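PDB 4XRI: importin-95, which probably binds a small GTPase of the Ran type and carries protein cargo into the nucleus as a flexible HEAT-repeat transport receptor. Local coordinates for residues Y826-A832 and R870-G874; R813-G817 and T860-A864; R764-M768 and L797-I801. The protein carries 2 engineered substitutions. All coordinates share one frame; numbering follows the deposited sequence.

In the fold
Followed from the N terminus, the first contact to close is interaction 3, which pairs helix 754-780 with helix 791-802 across 28 intervening residues. Interactions 2 and 1 come later and cross along the chain: R813-G817 and then Y826-A832 open their loops before T860-A864 and R870-G874 close them in the same order. Both set helix 809-825 or the loop that follows it against helix 855-872, at points whose centres are about 17 Å apart, so the last helix is fastened twice. Interactions 2 and 3 touch directly, A814 and S815 packing on M768, L798 and I801. Together the contacts join helices 754-780, 791-802, 809-825 and 855-872 near the C-terminal end of the solenoid.

Interaction 1 (Y826-A832 and R870-G874); sequences YPNGQLA and RQIAG
The side-chain amide of Q871 reaches out from the last turn of its helix into the curve of the loop Y826-A832, its nitrogen turned to Y826 and its oxygen to G829 and A832. A sharp bend in the chain at chi2 (-80°) swings the amide across to the loop. Q871 NE2 donates a hydrogen bond to the carbonyl O of Y826, modelled at 2.4 Å, a length too short to be taken literally, and makes a weak second one to A823 O in the final turn of helix 809-825. At the other end of the amide, Q871 OE1 sits 3.3 Å from G829 CA and 3.2 Å from A832 N, but the angle at that N-H is too poor for a hydrogen bond. A glutamine probably suits the place because one flat group can offer a donor to the carbonyls at the end of one helix while its oxygen lies beside the start of the next. In this HEAT-repeat protein the loop joins helix 809-825 to the short helix 832-835, and Q871 belongs to the C-terminal helix 855-872, so the contact packs that last helix against an interhelical turn. G829 adopts a positive phi (56°), which favours glycine, and a beta-carbon on it would come close to Q871 O. A832 CB rests 3.7 Å from Q871 O. The ring of Y826 leads away from Q871; its hydroxyl is hydrogen-bonded to T784 O and its side chain packs on V791, while L831 touches F795 of helix 791-802.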
loop_
_atom_site.group_PDB
_atom_site.type_symbol
_atom_site.label_atom_id
_atom_site.label_comp_id
_atom_site.label_asym_id
_atom_site.label_seq_id
_atom_site.Cartn_x
_atom_site.Cartn_y
_atom_site.Cartn_z
ATOM N N TYR A 826 -17.500 -16.243 36.849
ATOM C CA TYR A 826 -18.773 -16.346 37.548
ATOM C C TYR A 826 -19.399 -17.710 37.299
ATOM O O TYR A 826 -20.273 -17.852 36.443
ATOM C CB TYR A 826 -19.717 -15.226 37.114
ATOM C CG TYR A 826 -19.151 -13.847 37.353
ATOM C CD1 TYR A 826 -19.274 -13.229 38.591
ATOM C CD2 TYR A 826 -18.478 -13.170 36.346
ATOM C CE1 TYR A 826 -18.753 -11.968 38.814
ATOM C CE2 TYR A 826 -17.952 -11.912 36.559
ATOM C CZ TYR A 826 -18.090 -11.316 37.794
ATOM O OH TYR A 826 -17.566 -10.062 38.007
ATOM N N PRO A 827 -18.943 -18.724 38.050
ATOM C CA PRO A 827 -19.420 -20.101 37.904
ATOM C C PRO A 827 -20.785 -20.287 38.548
ATOM O O PRO A 827 -21.438 -19.294 38.860
ATOM C CB PRO A 827 -18.348 -20.915 38.629
ATOM C CG PRO A 827 -17.879 -19.996 39.705
ATOM C CD PRO A 827 -17.955 -18.598 39.135
ATOM N N ASN A 828 -21.185 -21.540 38.760
ATOM C CA ASN A 828 -22.508 -21.903 39.281
ATOM C C ASN A 828 -23.641 -21.001 38.782
ATOM O O ASN A 828 -24.476 -20.543 39.564
ATOM C CB ASN A 828 -22.504 -21.920 40.818
ATOM C CG ASN A 828 -21.720 -23.087 41.393
ATOM O OD1 ASN A 828 -21.525 -24.106 40.728
ATOM N ND2 ASN A 828 -21.256 -22.938 42.628
ATOM N N GLY A 829 -23.644 -20.743 37.477
ATOM C CA GLY A 829 -24.760 -20.103 36.798
ATOM C C GLY A 829 -25.228 -18.753 37.306
ATOM O O GLY A 829 -26.418 -18.557 37.543
ATOM N N GLN A 830 -24.301 -17.816 37.465
ATOM C CA GLN A 830 -24.667 -16.446 37.810
ATOM C C GLN A 830 -24.923 -15.655 36.534
ATOM O O GLN A 830 -25.548 -14.594 36.558
ATOM C CB GLN A 830 -23.574 -15.779 38.643
ATOM C CG GLN A 830 -22.995 -16.673 39.723
ATOM C CD GLN A 830 -21.970 -15.956 40.576
ATOM O OE1 GLN A 830 -22.092 -14.760 40.838
ATOM N NE2 GLN A 830 -20.947 -16.684 41.010
ATOM N N LEU A 831 -24.430 -16.185 35.420
ATOM C CA LEU A 831 -24.601 -15.553 34.119
ATOM C C LEU A 831 -25.313 -16.484 33.148
ATOM O O LEU A 831 -25.275 -16.272 31.934
ATOM C CB LEU A 831 -23.250 -15.138 33.536
ATOM C CG LEU A 831 -22.335 -14.252 34.382
ATOM C CD1 LEU A 831 -21.102 -13.867 33.582
ATOM C CD2 LEU A 831 -23.072 -13.016 34.869
ATOM N N ALA A 832 -25.951 -17.519 33.689
ATOM C CA ALA A 832 -26.646 -18.513 32.876
ATOM C C ALA A 832 -27.694 -17.860 31.982
ATOM O O ALA A 832 -27.868 -18.252 30.830
ATOM C CB ALA A 832 -27.289 -19.571 33.761
ATOM N N ARG A 870 -21.496 -25.566 30.459
ATOM C CA ARG A 870 -21.286 -25.813 31.887
ATOM C C ARG A 870 -21.920 -24.712 32.736
ATOM O O ARG A 870 -22.101 -24.872 33.942
ATOM C CB ARG A 870 -19.793 -25.938 32.220
ATOM C CG ARG A 870 -19.073 -26.997 31.397
ATOM C CD ARG A 870 -17.837 -27.538 32.108
ATOM N NE ARG A 870 -16.902 -26.489 32.506
ATOM C CZ ARG A 870 -15.580 -26.606 32.444
ATOM N NH1 ARG A 870 -14.806 -25.602 32.832
ATOM N NH2 ARG A 870 -15.031 -27.725 31.989
ATOM N N GLN A 871 -22.249 -23.591 32.101
ATOM C CA GLN A 871 -22.997 -22.520 32.755
ATOM C C GLN A 871 -24.499 -22.821 32.797
ATOM O O GLN A 871 -25.143 -22.613 33.825
ATOM C CB GLN A 871 -22.763 -21.181 32.047
ATOM C CG GLN A 871 -21.640 -20.353 32.642
ATOM C CD GLN A 871 -22.070 -19.605 33.895
ATOM O OE1 GLN A 871 -23.210 -19.151 33.998
ATOM N NE2 GLN A 871 -21.159 -19.478 34.856
ATOM N N ILE A 872 -25.072 -23.290 31.687
ATOM C CA ILE A 872 -26.540 -23.431 31.603
ATOM C C ILE A 872 -27.107 -24.227 32.785
ATOM O O ILE A 872 -28.151 -23.883 33.340
ATOM C CB ILE A 872 -26.998 -24.114 30.254
ATOM C CG1 ILE A 872 -27.071 -23.090 29.109
ATOM C CG2 ILE A 872 -28.252 -24.898 30.434
ATOM C CD1 ILE A 872 -25.729 -22.878 28.455
ATOM N N ALA A 873 -26.426 -25.307 33.152
ATOM C CA ALA A 873 -26.856 -26.112 34.289
ATOM C C ALA A 873 -26.041 -25.789 35.539
ATOM O O ALA A 873 -24.832 -26.024 35.584
ATOM C CB ALA A 873 -26.754 -27.594 33.964
ATOM N N GLY A 874 -26.711 -25.252 36.555
ATOM C CA GLY A 874 -26.063 -24.948 37.818
ATOM C C GLY A 874 -26.148 -26.116 38.781
ATOM O O GLY A 874 -26.726 -27.155 38.458
#

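Interaction 2 (R813-G817 and T860-A864); sequences RASMG and TARWA
M816 lays its side chain along the helix T860-A864, CB against T860 and the sulfur against two alanines. M816 CB is 3.7 Å from T860 CG2, CG rides over A861 CA, and SD lies 3.9 Å from A861 CB and a little farther from A864 CB. Bends at chi2 (-67°) and chi3 (97°) curl the chain so that its end turns off from the facing helix. Alanines suit these positions because their short methyls let the thioether lie close; A864 CB also comes 3.6 Å from M816 O. T860 directs its CG2 at the backbone of the other helix, 3.6 Å from both G817 N and R813 O. The indole of W863 comes up to the backbone at G817, CZ3 standing 3.4 Å from G817 O in an oblique approach; a beta-carbon on G817 would be crowded by A814 O of its own helix. No hydrogen bond spans the two segments. Their axes come within 8.5 Å and run in nearly the same direction, inclined by 28°; in this alpha-solenoid of HEAT repeats, helix 809-825 and helix 855-872 are separated in sequence by helices 832-835 and 838-849. Cut back to an alanine, M816 would lose CG and the thioether, which would probably leave the methyls of A861 and A864 without their partner and open a gap between the helices. In the second shell, a hydrogen bond from T860 OG1 to R856 O, in the preceding turn, fixes the rotation that presents CG2. R813 passes its CG by T860 OG1 and is anchored farther out, where NH1 bonds T857 OG1. W863 also packs on D821 and D824, and helix 838-849 supplies I844 and T847 against M816.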
loop_
_atom_site.group_PDB
_atom_site.type_symbol
_atom_site.label_atom_id
_atom_site.label_comp_id
_atom_site.label_asym_id
_atom_site.label_seq_id
_atom_site.Cartn_x
_atom_site.Cartn_y
_atom_site.Cartn_z
ATOM N N ARG A 813 -11.931 -14.490 17.909
ATOM C CA ARG A 813 -11.180 -15.326 18.839
ATOM C C ARG A 813 -11.169 -14.704 20.232
ATOM O O ARG A 813 -11.499 -15.362 21.221
ATOM C CB ARG A 813 -9.747 -15.541 18.342
ATOM C CG ARG A 813 -8.904 -16.413 19.262
ATOM C CD ARG A 813 -7.617 -16.872 18.595
ATOM N NE ARG A 813 -6.718 -15.763 18.286
ATOM C CZ ARG A 813 -6.520 -15.273 17.066
ATOM N NH1 ARG A 813 -7.159 -15.793 16.027
ATOM N NH2 ARG A 813 -5.678 -14.264 16.886
ATOM N N ALA A 814 -10.798 -13.427 20.296
ATOM C CA ALA A 814 -10.761 -12.687 21.554
ATOM C C ALA A 814 -12.127 -12.659 22.231
ATOM O O ALA A 814 -12.226 -12.719 23.458
ATOM C CB ALA A 814 -10.267 -11.269 21.316
ATOM N N SER A 815 -13.177 -12.568 21.420
ATOM C CA SER A 815 -14.546 -12.552 21.924
ATOM C C SER A 815 -14.905 -13.884 22.569
ATOM O O SER A 815 -15.468 -13.921 23.665
ATOM C CB SER A 815 -15.529 -12.233 20.797
ATOM O OG SER A 815 -15.262 -10.961 20.238
ATOM N N MET A 816 -14.578 -14.973 21.878
ATOM C CA MET A 816 -14.763 -16.316 22.416
ATOM C C MET A 816 -14.021 -16.454 23.738
ATOM O O MET A 816 -14.548 -17.011 24.702
ATOM C CB MET A 816 -14.274 -17.380 21.424
ATOM C CG MET A 816 -15.015 -17.428 20.094
ATOM S SD MET A 816 -16.737 -17.951 20.214
ATOM C CE MET A 816 -17.587 -16.374 20.238
ATOM N N GLY A 817 -12.797 -15.937 23.769
ATOM C CA GLY A 817 -11.976 -15.977 24.963
ATOM C C GLY A 817 -12.634 -15.297 26.146
ATOM O O GLY A 817 -12.634 -15.830 27.252
ATOM N N THR A 860 -10.678 -22.118 20.698
ATOM C CA THR A 860 -11.176 -21.126 21.643
ATOM C C THR A 860 -12.698 -21.077 21.602
ATOM O O THR A 860 -13.357 -20.903 22.628
ATOM C CB THR A 860 -10.610 -19.724 21.345
ATOM O OG1 THR A 860 -9.183 -19.791 21.241
ATOM C CG2 THR A 860 -10.988 -18.745 22.447
ATOM N N ALA A 861 -13.249 -21.236 20.403
ATOM C CA ALA A 861 -14.693 -21.251 20.215
ATOM C C ALA A 861 -15.305 -22.497 20.845
ATOM O O ALA A 861 -16.401 -22.446 21.406
ATOM C CB ALA A 861 -15.038 -21.178 18.737
ATOM N N ARG A 862 -14.592 -23.614 20.748
ATOM C CA ARG A 862 -15.044 -24.855 21.364
ATOM C C ARG A 862 -15.020 -24.739 22.881
ATOM O O ARG A 862 -15.947 -25.186 23.559
ATOM C CB ARG A 862 -14.184 -26.032 20.904
ATOM C CG ARG A 862 -14.481 -26.464 19.483
ATOM C CD ARG A 862 -13.668 -27.677 19.074
ATOM N NE ARG A 862 -14.032 -28.119 17.732
ATOM C CZ ARG A 862 -13.192 -28.691 16.876
ATOM N NH1 ARG A 862 -13.617 -29.053 15.675
ATOM N NH2 ARG A 862 -11.927 -28.893 17.219
ATOM N N TRP A 863 -13.960 -24.134 23.408
ATOM C CA TRP A 863 -13.864 -23.886 24.840
ATOM C C TRP A 863 -15.008 -22.994 25.298
ATOM O O TRP A 863 -15.606 -23.228 26.346
ATOM C CB TRP A 863 -12.522 -23.246 25.196
ATOM C CG TRP A 863 -12.426 -22.833 26.635
ATOM C CD1 TRP A 863 -12.547 -23.641 27.727
ATOM C CD2 TRP A 863 -12.185 -21.514 27.138
ATOM N NE1 TRP A 863 -12.400 -22.908 28.879
ATOM C CE2 TRP A 863 -12.174 -21.594 28.544
ATOM C CE3 TRP A 863 -11.975 -20.267 26.537
ATOM C CZ2 TRP A 863 -11.966 -20.487 29.359
ATOM C CZ3 TRP A 863 -11.767 -19.165 27.347
ATOM C CH2 TRP A 863 -11.762 -19.284 28.741
ATOM N N ALA A 864 -15.309 -21.976 24.496
ATOM C CA ALA A 864 -16.403 -21.062 24.793
ATOM C C ALA A 864 -17.727 -21.812 24.865
ATOM O O ALA A 864 -18.498 -21.623 25.800
ATOM C CB ALA A 864 -16.474 -19.956 23.750
#

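Interaction 3 (R764-M768 and L797-I801); sequences REGIM and LLNSI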
loop_
_atom_site.group_PDB
_atom_site.type_symbol
_atom_site.label_atom_id
_atom_site.label_comp_id
_atom_site.label_asym_id
_atom_site.label_seq_id
_atom_site.Cartn_x
_atom_site.Cartn_y
_atom_site.Cartn_z
ATOM N N ARG A 764 -11.652 -2.790 18.743
ATOM C CA ARG A 764 -12.457 -3.732 19.509
ATOM C C ARG A 764 -11.687 -5.009 19.821
ATOM O O ARG A 764 -11.987 -5.698 20.795
ATOM C CB ARG A 764 -13.751 -4.047 18.761
ATOM C CG ARG A 764 -14.694 -2.850 18.711
ATOM C CD ARG A 764 -16.032 -3.182 18.077
ATOM N NE ARG A 764 -17.021 -2.153 18.391
ATOM C CZ ARG A 764 -18.330 -2.285 18.202
ATOM N NH1 ARG A 764 -19.152 -1.297 18.530
ATOM N NH2 ARG A 764 -18.816 -3.406 17.690
ATOM N N GLU A 765 -10.691 -5.317 18.995
ATOM C CA GLU A 765 -9.723 -6.351 19.339
ATOM C C GLU A 765 -9.021 -5.947 20.627
ATOM O O GLU A 765 -8.871 -6.750 21.550
ATOM C CB GLU A 765 -8.698 -6.555 18.218
ATOM C CG GLU A 765 -9.220 -7.292 17.003
ATOM C CD GLU A 765 -8.153 -7.465 15.939
ATOM O OE1 GLU A 765 -6.953 -7.401 16.283
ATOM O OE2 GLU A 765 -8.512 -7.658 14.758
ATOM N N GLY A 766 -8.601 -4.687 20.674
ATOM C CA GLY A 766 -7.946 -4.123 21.837
ATOM C C GLY A 766 -8.829 -4.152 23.068
ATOM O O GLY A 766 -8.389 -4.582 24.133
ATOM N N ILE A 767 -10.072 -3.702 22.920
ATOM C CA ILE A 767 -11.023 -3.697 24.029
ATOM C C ILE A 767 -11.217 -5.094 24.605
ATOM O O ILE A 767 -11.173 -5.293 25.819
ATOM C CB ILE A 767 -12.405 -3.161 23.610
ATOM C CG1 ILE A 767 -12.293 -1.771 22.985
ATOM C CG2 ILE A 767 -13.330 -3.126 24.812
ATOM C CD1 ILE A 767 -13.608 -1.241 22.449
ATOM N N MET A 768 -11.423 -6.061 23.718
ATOM C CA MET A 768 -11.668 -7.439 24.127
ATOM C C MET A 768 -10.456 -8.034 24.836
ATOM O O MET A 768 -10.597 -8.754 25.822
ATOM C CB MET A 768 -12.043 -8.292 22.917
ATOM C CG MET A 768 -12.937 -9.469 23.245
ATOM S SD MET A 768 -14.429 -8.984 24.125
ATOM C CE MET A 768 -15.088 -7.739 23.032
ATOM N N LEU A 797 -21.087 -5.146 24.184
ATOM C CA LEU A 797 -20.095 -5.087 23.119
ATOM C C LEU A 797 -20.035 -6.395 22.341
ATOM O O LEU A 797 -19.962 -6.389 21.112
ATOM C CB LEU A 797 -18.719 -4.757 23.692
ATOM C CG LEU A 797 -17.549 -4.830 22.712
ATOM C CD1 LEU A 797 -17.793 -3.942 21.499
ATOM C CD2 LEU A 797 -16.281 -4.422 23.417
ATOM N N LEU A 798 -20.062 -7.511 23.066
ATOM C CA LEU A 798 -20.095 -8.835 22.450
ATOM C C LEU A 798 -21.229 -8.939 21.438
ATOM O O LEU A 798 -21.050 -9.462 20.337
ATOM C CB LEU A 798 -20.248 -9.924 23.516
ATOM C CG LEU A 798 -19.018 -10.288 24.348
ATOM C CD1 LEU A 798 -19.412 -11.248 25.467
ATOM C CD2 LEU A 798 -17.947 -10.907 23.470
ATOM N N ASN A 799 -22.394 -8.425 21.817
ATOM C CA ASN A 799 -23.556 -8.426 20.941
ATOM C C ASN A 799 -23.374 -7.504 19.743
ATOM O O ASN A 799 -23.791 -7.829 18.631
ATOM C CB ASN A 799 -24.808 -8.027 21.722
ATOM C CG ASN A 799 -26.049 -8.001 20.856
ATOM O OD1 ASN A 799 -26.535 -9.044 20.417
ATOM N ND2 ASN A 799 -26.573 -6.806 20.606
ATOM N N SER A 800 -22.751 -6.354 19.977
ATOM C CA SER A 800 -22.492 -5.393 18.911
ATOM C C SER A 800 -21.568 -5.998 17.862
ATOM O O SER A 800 -21.761 -5.809 16.660
ATOM C CB SER A 800 -21.881 -4.112 19.481
ATOM O OG SER A 800 -21.742 -3.124 18.476
ATOM N N ILE A 801 -20.566 -6.732 18.333
ATOM C CA ILE A 801 -19.627 -7.422 17.459
ATOM C C ILE A 801 -20.332 -8.516 16.663
ATOM O O ILE A 801 -20.074 -8.701 15.471
ATOM C CB ILE A 801 -18.472 -8.037 18.269
ATOM C CG1 ILE A 801 -17.660 -6.934 18.952
ATOM C CG2 ILE A 801 -17.576 -8.885 17.379
ATOM C CD1 ILE A 801 -16.604 -7.461 19.882
#
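R764 extends its chain from CG to NE (chi2 -175°) and so carries its guanidinium to S800 and L797, whereas M768, bent at chi2 and chi3, folds its terminal methyl toward I801. NH2 of R764 donates a hydrogen bond to S800 OG over 3.0 Å, at an N-H...O angle of 143°, with the hydroxyl near the guanidinium edge but tilted from its plane. L797 CD1 lies over one face of the R764 guanidinium, 3.6 Å above the plane and shifted toward the rim. Arginine fits here because its long apolar stem packs among leucine and isoleucine while its buried head finds polar partners: NH1 is hydrogen-bonded to A744 O. Beyond it the contact is purely apolar. L797 CD2 touches both I767 CG2 and M768 CE, 3.5 Å from each, and M768 CE meets I801 CD1 tip to tip. The axes stay 11.8 Å apart and run roughly antiparallel, at 147°, so long side chains are needed to bridge them. Around this HEAT-repeat interface, helix 730-743 covers I767 through L740 and A743, helix 809-825 packs A814 and V818 on M768, and helix 838-849 sets W839 and M843 against L798 and I801.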